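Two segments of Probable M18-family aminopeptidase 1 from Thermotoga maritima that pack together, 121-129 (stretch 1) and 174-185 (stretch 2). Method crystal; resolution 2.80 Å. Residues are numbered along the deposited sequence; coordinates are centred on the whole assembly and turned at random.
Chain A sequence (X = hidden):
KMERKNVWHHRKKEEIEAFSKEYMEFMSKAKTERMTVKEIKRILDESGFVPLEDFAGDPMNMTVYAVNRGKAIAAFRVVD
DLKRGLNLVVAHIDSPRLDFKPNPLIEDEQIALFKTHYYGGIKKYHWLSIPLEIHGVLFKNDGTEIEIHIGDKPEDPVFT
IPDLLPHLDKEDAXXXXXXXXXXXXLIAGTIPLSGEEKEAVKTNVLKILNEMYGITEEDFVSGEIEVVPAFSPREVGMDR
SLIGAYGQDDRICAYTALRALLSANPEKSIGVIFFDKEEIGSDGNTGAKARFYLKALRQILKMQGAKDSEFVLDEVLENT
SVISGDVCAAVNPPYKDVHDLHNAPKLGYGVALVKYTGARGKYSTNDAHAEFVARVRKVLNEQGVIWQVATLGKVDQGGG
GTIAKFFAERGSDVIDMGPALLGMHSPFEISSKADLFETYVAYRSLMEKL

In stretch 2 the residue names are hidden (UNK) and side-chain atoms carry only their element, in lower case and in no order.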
# COMPACT_ATOMS: atom_id res chain seq x y z
N GLY A 121 -9.87 24.62 -20.26
CA GLY A 121 -10.22 23.59 -19.30
C GLY A 121 -11.43 22.72 -19.59
O GLY A 121 -12.37 22.70 -18.80
N ILE A 122 -11.41 21.99 -20.70
CA ILE A 122 -12.50 21.08 -21.04
C ILE A 122 -12.40 19.90 -20.07
O ILE A 122 -11.32 19.66 -19.53
CB ILE A 122 -12.34 20.50 -22.47
CG1 ILE A 122 -11.12 19.56 -22.51
CG2 ILE A 122 -12.17 21.62 -23.48
CD1 ILE A 122 -10.95 18.80 -23.80
N LYS A 123 -13.49 19.17 -19.84
CA LYS A 123 -13.38 18.03 -18.94
C LYS A 123 -12.81 16.82 -19.67
O LYS A 123 -12.15 15.98 -19.06
CB LYS A 123 -14.71 17.67 -18.29
CG LYS A 123 -14.88 18.32 -16.93
CD LYS A 123 -15.85 17.57 -16.06
CE LYS A 123 -15.82 18.11 -14.65
NZ LYS A 123 -16.70 17.33 -13.76
N LYS A 124 -13.07 16.75 -20.97
CA LYS A 124 -12.53 15.68 -21.81
C LYS A 124 -13.46 14.51 -22.05
O LYS A 124 -13.74 14.17 -23.20
CB LYS A 124 -11.19 15.18 -21.25
CG LYS A 124 -10.18 14.74 -22.29
CD LYS A 124 -8.77 14.75 -21.71
CE LYS A 124 -8.40 16.15 -21.23
NZ LYS A 124 -7.00 16.28 -20.74
N TYR A 125 -13.95 13.88 -20.98
CA TYR A 125 -14.87 12.78 -21.20
C TYR A 125 -16.18 13.32 -21.76
O TYR A 125 -17.01 12.57 -22.26
CB TYR A 125 -15.11 11.98 -19.91
CG TYR A 125 -15.61 12.76 -18.73
CD1 TYR A 125 -14.73 13.17 -17.73
CD2 TYR A 125 -16.96 13.08 -18.59
CE1 TYR A 125 -15.18 13.87 -16.61
CE2 TYR A 125 -17.42 13.78 -17.47
CZ TYR A 125 -16.53 14.17 -16.49
OH TYR A 125 -16.98 14.84 -15.38
N HIS A 126 -16.35 14.64 -21.69
CA HIS A 126 -17.55 15.29 -22.22
C HIS A 126 -17.60 15.19 -23.74
O HIS A 126 -18.67 15.04 -24.33
CB HIS A 126 -17.57 16.79 -21.89
CG HIS A 126 -17.92 17.12 -20.47
ND1 HIS A 126 -18.93 16.49 -19.78
CD2 HIS A 126 -17.44 18.08 -19.64
CE1 HIS A 126 -19.05 17.04 -18.58
NE2 HIS A 126 -18.16 18.00 -18.48
N TRP A 127 -16.42 15.27 -24.36
CA TRP A 127 -16.28 15.27 -25.81
C TRP A 127 -16.31 13.94 -26.54
O TRP A 127 -16.06 13.88 -27.75
CB TRP A 127 -15.00 16.04 -26.18
CG TRP A 127 -15.03 17.42 -25.60
CD1 TRP A 127 -14.90 17.77 -24.27
CD2 TRP A 127 -15.34 18.63 -26.30
NE1 TRP A 127 -15.14 19.11 -24.11
CE2 TRP A 127 -15.41 19.67 -25.34
CE3 TRP A 127 -15.58 18.94 -27.64
CZ2 TRP A 127 -15.71 20.99 -25.68
CZ3 TRP A 127 -15.88 20.26 -27.98
CH2 TRP A 127 -15.94 21.26 -27.01
N LEU A 128 -16.64 12.86 -25.84
CA LEU A 128 -16.72 11.56 -26.49
C LEU A 128 -18.18 11.20 -26.83
O LEU A 128 -19.09 11.46 -26.03
CB LEU A 128 -16.10 10.50 -25.58
CG LEU A 128 -14.59 10.68 -25.37
CD1 LEU A 128 -14.12 9.84 -24.22
CD2 LEU A 128 -13.85 10.33 -26.65
N SER A 129 -18.37 10.62 -28.01
CA SER A 129 -19.70 10.23 -28.51
C SER A 129 -20.71 11.37 -28.43
O SER A 129 -21.78 11.24 -27.82
CB SER A 129 -20.22 9.00 -27.75
OG SER A 129 -19.44 7.85 -28.05
N UNK A 174 -8.71 6.09 -12.92
CA UNK A 174 -9.19 7.37 -12.39
C UNK A 174 -9.23 8.39 -13.52
O UNK A 174 -8.51 8.27 -14.51
c UNK A 174 -8.27 7.87 -11.27
c UNK A 174 -6.07 8.84 -10.55
c UNK A 174 -5.72 7.80 -9.50
c UNK A 174 -6.87 8.25 -11.71
n UNK A 174 -4.74 6.80 -10.01
N UNK A 175 -10.10 9.39 -13.37
CA UNK A 175 -10.27 10.43 -14.38
C UNK A 175 -8.97 11.04 -14.92
O UNK A 175 -8.87 11.35 -16.11
c UNK A 175 -11.25 12.68 -14.87
c UNK A 175 -13.15 10.34 -14.80
c UNK A 175 -11.16 11.55 -13.85
c UNK A 175 -12.55 10.99 -13.58
N UNK A 176 -7.98 11.23 -14.05
CA UNK A 176 -6.70 11.79 -14.47
C UNK A 176 -6.16 11.00 -15.66
O UNK A 176 -5.65 11.58 -16.61
c UNK A 176 -5.68 11.74 -13.32
o UNK A 176 -6.01 12.67 -12.30
N UNK A 177 -6.28 9.67 -15.59
CA UNK A 177 -5.84 8.78 -16.66
C UNK A 177 -7.13 8.49 -17.41
O UNK A 177 -8.05 9.31 -17.41
c UNK A 177 -5.29 7.47 -16.10
o UNK A 177 -3.20 8.51 -13.23
o UNK A 177 -3.11 8.98 -15.38
c UNK A 177 -4.85 7.52 -14.64
c UNK A 177 -3.63 8.40 -14.40
N UNK A 178 -7.22 7.32 -18.03
CA UNK A 178 -8.44 6.96 -18.74
C UNK A 178 -8.59 7.77 -20.02
O UNK A 178 -8.35 7.27 -21.12
c UNK A 178 -10.98 5.19 -18.60
c UNK A 178 -10.99 6.69 -18.39
c UNK A 178 -9.66 7.18 -17.84
n UNK A 178 -13.03 5.46 -19.97
c UNK A 178 -12.38 4.67 -18.89
N UNK A 179 -8.99 9.03 -19.88
CA UNK A 179 -9.19 9.90 -21.03
C UNK A 179 -7.95 10.70 -21.37
O UNK A 179 -7.51 11.55 -20.59
c UNK A 179 -12.44 9.54 -21.32
c UNK A 179 -11.95 10.01 -19.02
c UNK A 179 -10.37 10.84 -20.78
c UNK A 179 -13.57 8.83 -20.94
c UNK A 179 -13.90 8.72 -19.59
c UNK A 179 -13.09 9.31 -18.63
c UNK A 179 -11.62 10.13 -20.37
N UNK A 180 -7.39 10.42 -22.54
CA UNK A 180 -6.19 11.10 -22.99
C UNK A 180 -6.49 12.05 -24.14
O UNK A 180 -7.27 11.73 -25.05
c UNK A 180 -4.69 9.23 -22.20
c UNK A 180 -3.75 8.13 -22.61
n UNK A 180 -2.49 6.12 -21.77
c UNK A 180 -5.14 10.07 -23.38
c UNK A 180 -3.35 7.29 -21.40
N UNK A 181 -5.86 13.23 -24.09
CA UNK A 181 -6.05 14.22 -25.13
C UNK A 181 -5.67 13.69 -26.50
O UNK A 181 -6.39 13.90 -27.47
N UNK A 182 -4.54 13.00 -26.57
CA UNK A 182 -4.06 12.44 -27.83
C UNK A 182 -5.09 11.60 -28.59
O UNK A 182 -4.97 11.40 -29.80
o UNK A 182 -0.91 14.16 -29.13
c UNK A 182 -1.51 12.37 -27.69
o UNK A 182 -1.49 12.26 -30.07
c UNK A 182 -1.29 12.97 -29.06
c UNK A 182 -2.81 11.60 -27.59
N UNK A 183 -6.11 11.12 -27.88
CA UNK A 183 -7.14 10.30 -28.50
C UNK A 183 -8.38 11.07 -28.92
O UNK A 183 -9.33 10.47 -29.41
c UNK A 183 -7.56 9.15 -27.57
n UNK A 183 -6.46 7.52 -26.17
o UNK A 183 -5.63 7.91 -28.22
c UNK A 183 -6.46 8.14 -27.34
N UNK A 184 -8.40 12.38 -28.71
CA UNK A 184 -9.57 13.16 -29.11
C UNK A 184 -9.43 13.47 -30.60
O UNK A 184 -9.04 14.56 -30.99
c UNK A 184 -11.10 13.53 -26.51
c UNK A 184 -9.62 15.48 -25.99
c UNK A 184 -9.76 14.20 -26.79
c UNK A 184 -9.64 14.46 -28.29
N UNK A 185 -9.74 12.47 -31.42
CA UNK A 185 -9.64 12.61 -32.87
C UNK A 185 -10.99 12.34 -33.52
O UNK A 185 -11.62 11.32 -33.25
c UNK A 185 -7.01 8.45 -33.12
se UNK A 185 -6.12 10.17 -33.10
c UNK A 185 -7.56 11.25 -32.38
c UNK A 185 -8.62 11.61 -33.40

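Position 174 carries four carbons in a row ending in a nitrogen, and none of them comes near stretch 1. That is a lysine, Lys 174. Position 175 has four carbons forked at the first, one arm two carbons long; its CA-to-CB bond points toward stretch 1, and the tip of the long arm meets the ring of Tyr 125. The fork at CB makes it Ile 175, with CD1 4.4 Å from Tyr 125 CD1, a loose apolar contact.

Position 176 shows one carbon and one oxygen, out of reach of stretch 1: Ser 176. Position 177 has three carbons, the third carrying two oxygens, also out of reach and poorly ordered. It is Glu 177, whose OE1 lies 4.0 Å from Lys 174 NZ, a long salt bridge within the stretch. Position 178 again has four carbons in a row and a terminal nitrogen, which touch nothing on stretch 1: Lys 178.

Position 179 is the heart of the contact. One carbon leads to a ring of six carbons with no oxygen attached, lying against Tyr 125 and Leu 128, and this is Phe 179. Tyr 125 CB sits over one face of the ring, 3.5 Å from its centroid and nearly on the ring normal, a CH-pi contact. Leu 128 CD1 approaches the edge, 3.4 Å from Phe 179 CD2. The two aromatic rings meet obliquely, centroids 5.7 Å apart and planes at 48°.

Position 180 has four carbons in a row and a nitrogen, with CB directed away from stretch 1: Lys 180. Only its backbone comes close, C lying 4.3 Å from Lys 124 CD. Position 181 has no side-chain atoms, so it is Gly 181; its N is 4.1 Å from Lys 124 CD. Position 182, three carbons with two oxygens on the third, is out of reach: Glu 182. Position 183 has two carbons, the second bearing one oxygen and one nitrogen, and makes no contact: Asn 183.

Position 184 has four carbons forked at the second, pointing toward stretch 1 among Ile 122, Lys 124 and Leu 128. It is Leu 184. Its CD1 lies 3.8 Å from Lys 124 CG and 4.2 Å from Ile 122 CD1, while its CD2 is 4.2 Å from Leu 128 CD2. Position 185 has two carbons, a selenium and one more carbon, unbranched and out of reach: Met 185, as selenomethionine.

The rule here is packing by shape, since no hydrogen bond crosses between the stretches. Phe 179 and Leu 184 supply most of stretch 2's buried surface, and both touch Leu 128 and Lys 124. Lys 124 contributes its carbon chain: Lys 124 CD lies 3.6 Å from Phe 179 O, while Lys 124 NZ is hydrogen-bonded elsewhere in the structure. Local backbone hydrogen bonds help shape each stretch: Trp 127 N to Lys 124 O at 3.1 Å in one, and Leu 184 N to Gly 181 O at 2.8 Å at the 3-10 segment 181-183 of the other.

Stretch 2 (174-185) KISEKFKGENLM
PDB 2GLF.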